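Local coordinates for protein lipase (Streptomyces rimosus, PDB 5MAL) that hydrolyses ester bonds of triacylglycerols, favouring medium-length acyl chains, and also acts on nitrophenyl and naphthyl esters, Tween detergents and long-chain acyl-CoA thioesters, at residues A36-S41 with V229-T234; K107-I112 with A167-A172. All coordinates share one frame; numbering follows the deposited sequence.

Interaction 1: residues A36-S41 with V229-T234; sequences ALWAAS and VLNSAT
The indole nitrogen of W38 donates to the chain terminus: W38 NE1 lies 2.7 Å from T234 O, with an N-H...O angle of 148° and the donor in the plane of the terminal carboxylate. This bond joins helix 34-40 to the chain terminus that follows helix 219-232, two helices that flank the parallel sheet of the SGNH-hydrolase fold. With CG anti to the backbone N (chi1 -165°), the W38 ring is directed toward helix 219-232, where it runs at about a right angle to the L230 side chain. CD2 of L230 presses obliquely against the pyrrole part of the indole, 3.4 Å from W38 CD1. N231 adds its amide to the same end of the ring. Its OD1 sits 3.1 Å from W38 NE1, but the angle is too poor for a hydrogen bond and the two planes are 41° apart. The other end of that amide is bridged by water: N231 ND2 donates to the molecule at 2.9 Å, and the water donates in turn to S41 OG at 2.7 Å. S41 OG itself donates a hydrogen bond to the carbonyl O of L37, 2.8 Å away. Beyond the segments, the indole is stacked with H42 and meets Y4 edge-to-face, while L230 rests on V137 of the sheet. The largely apolar, buried indole thus has its one N-H satisfied by a charged acceptor, and that bond may ease the burden of a negative terminus lying just beyond a helix.

Interaction 2: residues K107-I112 with A167-A172; sequences KARAYI and ADDINA
R109 and D169 form a salt bridge between two helices, 98-130 and 159-180, that run parallel in the helical layers of the SGNH-hydrolase fold; over these segments their axes are 9° apart and 9.4 Å distant. The strong bond is from R109 NE to D169 OD2, 2.7 Å long with an N-H...O angle of 157°. A bend at chi3 turns the guanidinium back toward the acid, which it meets at its edge. R109 NH2 adds two weak bonds, one of 3.0 Å to D169 OD2 and one of 3.2 Å to D169 OD1. Because the guanidinium and carboxylate planes are 44° apart, this is no flat two-pronged pair: NE approaches OD2 from above the carboxylate plane. D169 OD2 is also hydrogen-bonded to NE2 of Q113, one turn further along the arginine's helix, and therefore collects three donors, while OD1 receives the weak bond from NH2. N171, which points away from helix 98-130, has ND2 bonded to the backbone O of Y141, and D168 OD1 forms a salt bridge with R143. Next to the ion pair, further along helix 98-130, the contact turns apolar and buried. I112, also covered by F86 and V173, extends its CG2 branch, anti to the backbone N, against D169 and I170. I112 CG2 comes 3.7 Å from D169 CB and, tighter than usual van der Waals contact, 3.5 Å from I170 CA.

In the fold
Interactions 1 and 2 share no helix and lie on opposite sides of the chain's centre, with their own centres 26 Å apart and nearest atoms about 10 Å apart. Each is partly buried and pairs an apolar portion with a charged one, but in different ways. Interaction 1 brings an early helix to the chain's last residues, using a buried aromatic donor, the terminal carboxylate and a bridging water. Interaction 2 joins the first half of helix 98-130 to the middle of helix 159-180 through a direct ion pair beside a buried aliphatic patch. Interaction 1 is remote from the catalytic residues, whereas I170 of interaction 2 lies about 11 Å, between side chains, from the nucleophile S10.

Interaction 1: residues A36-S41 with V229-T234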
ATOM      1  N   ALA A  36       2.220 -10.887  -6.727  1.00  8.23           N
ATOM      2  CA  ALA A  36       2.633 -11.719  -7.849  1.00  9.94           C
ATOM      3  C   ALA A  36       3.879 -12.530  -7.481  1.00 10.08           C
ATOM      4  O   ALA A  36       3.993 -13.704  -7.830  1.00 10.92           O
ATOM      5  CB  ALA A  36       2.889 -10.871  -9.069  1.00 10.66           C
ATOM      6  N   LEU A  37       4.813 -11.907  -6.771  1.00  9.27           N
ATOM      7  CA  LEU A  37       5.995 -12.627  -6.308  1.00 11.24           C
ATOM      8  C   LEU A  37       5.629 -13.751  -5.343  1.00 12.80           C
ATOM      9  O   LEU A  37       6.213 -14.844  -5.376  1.00 11.79           O
ATOM     10  CB  LEU A  37       6.977 -11.675  -5.635  1.00  9.41           C
ATOM     11  CG  LEU A  37       7.640 -10.636  -6.542  1.00 10.41           C
ATOM     12  CD1 LEU A  37       8.512  -9.726  -5.697  1.00  9.98           C
ATOM     13  CD2 LEU A  37       8.461 -11.306  -7.631  1.00 10.10           C
ATOM     14  N   TRP A  38       4.680 -13.474  -4.460  1.00  8.99           N
ATOM     15  CA  TRP A  38       4.230 -14.490  -3.535  1.00 10.09           C
ATOM     16  C   TRP A  38       3.617 -15.654  -4.306  1.00 10.52           C
ATOM     17  O   TRP A  38       3.957 -16.805  -4.072  1.00 12.21           O
ATOM     18  CB  TRP A  38       3.218 -13.915  -2.546  1.00 10.49           C
ATOM     19  CG  TRP A  38       2.996 -14.793  -1.365  1.00 13.83           C
ATOM     20  CD1 TRP A  38       3.622 -14.717  -0.146  1.00 10.80           C
ATOM     21  CD2 TRP A  38       2.070 -15.872  -1.270  1.00 10.61           C
ATOM     22  NE1 TRP A  38       3.140 -15.690   0.692  1.00 12.53           N
ATOM     23  CE2 TRP A  38       2.192 -16.417   0.024  1.00  9.81           C
ATOM     24  CE3 TRP A  38       1.157 -16.443  -2.161  1.00 10.95           C
ATOM     25  CZ2 TRP A  38       1.422 -17.493   0.455  1.00 12.93           C
ATOM     26  CZ3 TRP A  38       0.396 -17.528  -1.725  1.00 12.12           C
ATOM     27  CH2 TRP A  38       0.539 -18.036  -0.433  1.00 12.95           C
ATOM     28  N   ALA A  39       2.724 -15.358  -5.241  1.00  8.91           N
ATOM     29  CA  ALA A  39       2.036 -16.429  -5.943  1.00 10.42           C
ATOM     30  C   ALA A  39       3.056 -17.252  -6.739  1.00 13.31           C
ATOM     31  O   ALA A  39       3.000 -18.486  -6.752  1.00 15.66           O
ATOM     32  CB  ALA A  39       0.941 -15.868  -6.867  1.00  9.24           C
ATOM     33  N   ALA A  40       4.021 -16.565  -7.341  1.00 13.36           N
ATOM     34  CA  ALA A  40       5.007 -17.225  -8.193  1.00 18.05           C
ATOM     35  C   ALA A  40       5.982 -18.095  -7.401  1.00 21.57           C
ATOM     36  O   ALA A  40       6.695 -18.915  -7.982  1.00 25.01           O
ATOM     37  CB  ALA A  40       5.768 -16.198  -9.003  1.00 17.39           C
ATOM     38  N   SER A  41       6.012 -17.919  -6.086  1.00 11.80           N
ATOM     39  CA  SER A  41       6.960 -18.644  -5.244  1.00 16.40           C
ATOM     40  C   SER A  41       6.265 -19.580  -4.267  1.00 17.59           C
ATOM     41  O   SER A  41       6.903 -20.165  -3.395  1.00 19.03           O
ATOM     42  CB  SER A  41       7.858 -17.666  -4.480  1.00 19.75           C
ATOM     43  OG  SER A  41       7.100 -16.806  -3.643  1.00 17.28           O
ATOM     44  N   VAL A 229       7.389  -9.122   4.138  1.00  7.65           N
ATOM     45  CA  VAL A 229       6.370  -8.891   5.151  1.00  7.69           C
ATOM     46  C   VAL A 229       5.151  -9.797   4.933  1.00  8.93           C
ATOM     47  O   VAL A 229       4.599 -10.325   5.888  1.00  9.17           O
ATOM     48  CB  VAL A 229       5.967  -7.423   5.178  1.00 10.16           C
ATOM     49  CG1 VAL A 229       4.886  -7.189   6.195  1.00 11.18           C
ATOM     50  CG2 VAL A 229       7.191  -6.597   5.531  1.00  8.22           C
ATOM     51  N   LEU A 230       4.742  -9.995   3.684  1.00 10.01           N
ATOM     52  CA  LEU A 230       3.685 -10.956   3.432  1.00 11.06           C
ATOM     53  C   LEU A 230       4.154 -12.348   3.840  1.00 10.74           C
ATOM     54  O   LEU A 230       3.421 -13.070   4.499  1.00 11.31           O
ATOM     55  CB  LEU A 230       3.244 -10.942   1.973  1.00  8.15           C
ATOM     56  CG  LEU A 230       2.164 -11.975   1.657  1.00  8.65           C
ATOM     57  CD1 LEU A 230       0.910 -11.724   2.505  1.00  9.41           C
ATOM     58  CD2 LEU A 230       1.843 -11.884   0.179  1.00  8.62           C
ATOM     59  N   ASN A 231       5.373 -12.720   3.456  1.00 10.99           N
ATOM     60  CA  ASN A 231       5.880 -14.039   3.809  1.00 10.44           C
ATOM     61  C   ASN A 231       5.959 -14.262   5.311  1.00 12.12           C
ATOM     62  O   ASN A 231       5.780 -15.380   5.778  1.00 14.96           O
ATOM     63  CB  ASN A 231       7.251 -14.275   3.178  1.00 10.11           C
ATOM     64  CG  ASN A 231       7.152 -14.870   1.797  1.00  9.62           C
ATOM     65  OD1 ASN A 231       6.184 -15.572   1.481  1.00 14.73           O
ATOM     66  ND2 ASN A 231       8.147 -14.610   0.965  1.00 11.00           N
ATOM     67  N   SER A 232       6.195 -13.202   6.077  1.00  9.64           N
ATOM     68  CA  SER A 232       6.341 -13.346   7.514  1.00  9.16           C
ATOM     69  C   SER A 232       5.015 -13.774   8.144  1.00 16.85           C
ATOM     70  O   SER A 232       4.981 -14.364   9.218  1.00 12.65           O
ATOM     71  CB  SER A 232       6.833 -12.041   8.140  1.00 10.67           C
ATOM     72  OG  SER A 232       5.757 -11.152   8.375  1.00 13.18           O
ATOM     73  N   ALA A 233       3.926 -13.470   7.450  1.00 11.62           N
ATOM     74  CA  ALA A 233       2.599 -13.811   7.924  1.00 14.07           C
ATOM     75  C   ALA A 233       2.190 -15.079   7.196  1.00 20.10           C
ATOM     76  O   ALA A 233       1.078 -15.574   7.353  1.00 25.05           O
ATOM     77  CB  ALA A 233       1.629 -12.677   7.661  1.00 15.56           C
ATOM     78  N   THR A 234       3.166 -15.588   6.442  1.00 19.69           N
ATOM     79  CA  THR A 234       3.125 -16.705   5.492  1.00 30.99           C
ATOM     80  C   THR A 234       2.315 -16.312   4.282  1.00 22.01           C
ATOM     81  O   THR A 234       2.982 -15.959   3.327  1.00 18.36           O
ATOM     82  CB  THR A 234       2.637 -18.011   6.106  1.00 29.65           C
ATOM     83  OG1 THR A 234       1.285 -17.869   6.549  1.00 49.41           O
ATOM     84  CG2 THR A 234       3.544 -18.366   7.280  1.00 29.82           C
ATOM     85  OXT THR A 234       1.091 -16.262   4.215  1.00 27.71           O
TER
HETATM   86  O   HOH W   1       8.516 -16.188  -1.479  1.00 18.08           O

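Interaction 2: residues K107-I112 with A167-A172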
ATOM      1  N   LYS A 107      -4.684  17.871   6.041  1.00 14.60           N
ATOM      2  CA  LYS A 107      -6.015  17.486   5.591  1.00 17.49           C
ATOM      3  C   LYS A 107      -6.040  15.971   5.413  1.00 19.02           C
ATOM      4  O   LYS A 107      -6.971  15.306   5.836  1.00 15.53           O
ATOM      5  CB  LYS A 107      -6.382  18.221   4.295  1.00 18.99           C
ATOM      6  CG  LYS A 107      -7.611  17.688   3.566  1.00 17.17           C
ATOM      7  CD  LYS A 107      -7.810  18.396   2.235  1.00 23.30           C
ATOM      8  CE  LYS A 107      -8.886  17.713   1.400  1.00 23.53           C
ATOM      9  NZ  LYS A 107      -9.058  18.361   0.062  1.00 28.33           N
ATOM     10  N   ALA A 108      -4.981  15.425   4.826  1.00 16.86           N
ATOM     11  CA  ALA A 108      -4.882  13.984   4.635  1.00 16.09           C
ATOM     12  C   ALA A 108      -4.855  13.274   5.975  1.00 13.39           C
ATOM     13  O   ALA A 108      -5.485  12.233   6.149  1.00 18.32           O
ATOM     14  CB  ALA A 108      -3.632  13.632   3.816  1.00 11.07           C
ATOM     15  N   ARG A 109      -4.129  13.841   6.932  1.00 12.72           N
ATOM     16  CA  ARG A 109      -3.974  13.193   8.227  1.00 12.38           C
ATOM     17  C   ARG A 109      -5.274  13.245   9.014  1.00 17.64           C
ATOM     18  O   ARG A 109      -5.582  12.322   9.763  1.00 17.47           O
ATOM     19  CB  ARG A 109      -2.846  13.833   9.028  1.00 19.81           C
ATOM     20  CG  ARG A 109      -1.472  13.509   8.469  1.00 18.27           C
ATOM     21  CD  ARG A 109      -0.404  14.093   9.348  1.00 17.31           C
ATOM     22  NE  ARG A 109      -0.373  13.405  10.630  1.00 16.96           N
ATOM     23  CZ  ARG A 109       0.261  13.858  11.703  1.00 23.21           C
ATOM     24  NH1 ARG A 109       0.911  15.018  11.652  1.00 18.43           N
ATOM     25  NH2 ARG A 109       0.240  13.154  12.825  1.00 16.04           N
ATOM     26  N   ALA A 110      -6.034  14.322   8.842  1.00 17.72           N
ATOM     27  CA  ALA A 110      -7.353  14.392   9.462  1.00 18.86           C
ATOM     28  C   ALA A 110      -8.220  13.272   8.906  1.00 18.54           C
ATOM     29  O   ALA A 110      -8.958  12.627   9.648  1.00 18.29           O
ATOM     30  CB  ALA A 110      -7.996  15.741   9.222  1.00 17.88           C
ATOM     31  N   TYR A 111      -8.111  13.037   7.598  1.00 16.21           N
ATOM     32  CA  TYR A 111      -8.875  11.983   6.946  1.00 15.51           C
ATOM     33  C   TYR A 111      -8.521  10.629   7.516  1.00 16.37           C
ATOM     34  O   TYR A 111      -9.394   9.851   7.903  1.00 15.67           O
ATOM     35  CB  TYR A 111      -8.634  11.965   5.440  1.00 17.72           C
ATOM     36  CG  TYR A 111      -9.645  11.104   4.716  1.00 17.06           C
ATOM     37  CD1 TYR A 111      -9.534   9.713   4.703  1.00 14.65           C
ATOM     38  CD2 TYR A 111     -10.719  11.681   4.059  1.00 17.73           C
ATOM     39  CE1 TYR A 111     -10.468   8.928   4.048  1.00 15.47           C
ATOM     40  CE2 TYR A 111     -11.650  10.904   3.395  1.00 12.46           C
ATOM     41  CZ  TYR A 111     -11.527   9.534   3.400  1.00 15.29           C
ATOM     42  OH  TYR A 111     -12.473   8.778   2.742  1.00 22.88           O
ATOM     43  N   ILE A 112      -7.226  10.347   7.530  1.00 13.21           N
ATOM     44  CA  ILE A 112      -6.711   9.104   8.072  1.00 14.32           C
ATOM     45  C   ILE A 112      -7.199   8.830   9.481  1.00 15.88           C
ATOM     46  O   ILE A 112      -7.657   7.727   9.786  1.00 13.60           O
ATOM     47  CB  ILE A 112      -5.195   9.121   8.087  1.00 11.54           C
ATOM     48  CG1 ILE A 112      -4.663   9.110   6.652  1.00 13.36           C
ATOM     49  CG2 ILE A 112      -4.666   7.959   8.897  1.00 13.77           C
ATOM     50  CD1 ILE A 112      -3.226   9.593   6.524  1.00 10.46           C
ATOM     51  N   ALA A 167       2.067   8.604   7.160  1.00  9.55           N
ATOM     52  CA  ALA A 167       2.296   7.164   7.088  1.00 12.72           C
ATOM     53  C   ALA A 167       2.126   6.535   8.461  1.00 12.71           C
ATOM     54  O   ALA A 167       1.438   5.523   8.610  1.00 12.52           O
ATOM     55  CB  ALA A 167       3.682   6.873   6.552  1.00  9.42           C
ATOM     56  N   ASP A 168       2.761   7.138   9.467  1.00 12.29           N
ATOM     57  CA  ASP A 168       2.639   6.643  10.830  1.00 12.54           C
ATOM     58  C   ASP A 168       1.172   6.580  11.233  1.00 12.25           C
ATOM     59  O   ASP A 168       0.711   5.572  11.780  1.00 11.79           O
ATOM     60  CB  ASP A 168       3.425   7.522  11.806  1.00 14.27           C
ATOM     61  CG  ASP A 168       4.924   7.320  11.701  1.00 14.08           C
ATOM     62  OD1 ASP A 168       5.348   6.415  10.960  1.00 13.35           O
ATOM     63  OD2 ASP A 168       5.674   8.060  12.380  1.00 16.96           O
ATOM     64  N   ASP A 169       0.436   7.644  10.922  1.00 11.43           N
ATOM     65  CA  ASP A 169      -0.998   7.709  11.236  1.00 12.35           C
ATOM     66  C   ASP A 169      -1.737   6.577  10.558  1.00 10.68           C
ATOM     67  O   ASP A 169      -2.517   5.878  11.202  1.00 10.26           O
ATOM     68  CB  ASP A 169      -1.621   9.038  10.799  1.00 12.59           C
ATOM     69  CG  ASP A 169      -1.289  10.196  11.737  1.00 14.34           C
ATOM     70  OD1 ASP A 169      -0.542  10.008  12.717  1.00 14.95           O
ATOM     71  OD2 ASP A 169      -1.773  11.309  11.474  1.00 15.07           O
ATOM     72  N   ILE A 170      -1.505   6.392   9.258  1.00 10.09           N
ATOM     73  CA  ILE A 170      -2.314   5.425   8.531  1.00  9.64           C
ATOM     74  C   ILE A 170      -1.978   4.024   8.993  1.00 10.23           C
ATOM     75  O   ILE A 170      -2.879   3.176   9.064  1.00 13.61           O
ATOM     76  CB  ILE A 170      -2.179   5.556   6.986  1.00 12.85           C
ATOM     77  CG1 ILE A 170      -3.378   4.894   6.302  1.00 11.27           C
ATOM     78  CG2 ILE A 170      -0.856   5.013   6.464  1.00  9.62           C
ATOM     79  CD1 ILE A 170      -3.572   5.338   4.880  1.00 13.66           C
ATOM     80  N   ASN A 171      -0.715   3.787   9.352  1.00  9.60           N
ATOM     81  CA  ASN A 171      -0.293   2.470   9.829  1.00  9.42           C
ATOM     82  C   ASN A 171      -0.853   2.152  11.211  1.00 14.25           C
ATOM     83  O   ASN A 171      -1.231   1.013  11.485  1.00 12.47           O
ATOM     84  CB  ASN A 171       1.226   2.370   9.836  1.00 11.01           C
ATOM     85  CG  ASN A 171       1.786   2.281   8.436  1.00 14.49           C
ATOM     86  OD1 ASN A 171       1.108   1.786   7.532  1.00 10.03           O
ATOM     87  ND2 ASN A 171       3.011   2.772   8.238  1.00 11.63           N
ATOM     88  N   ALA A 172      -0.904   3.160  12.078  1.00 11.64           N
ATOM     89  CA  ALA A 172      -1.519   3.002  13.395  1.00 15.84           C
ATOM     90  C   ALA A 172      -3.002   2.714  13.252  1.00 10.26           C
ATOM     91  O   ALA A 172      -3.505   1.774  13.850  1.00 13.64           O
ATOM     92  CB  ALA A 172      -1.299   4.245  14.253  1.00 16.17           C
TER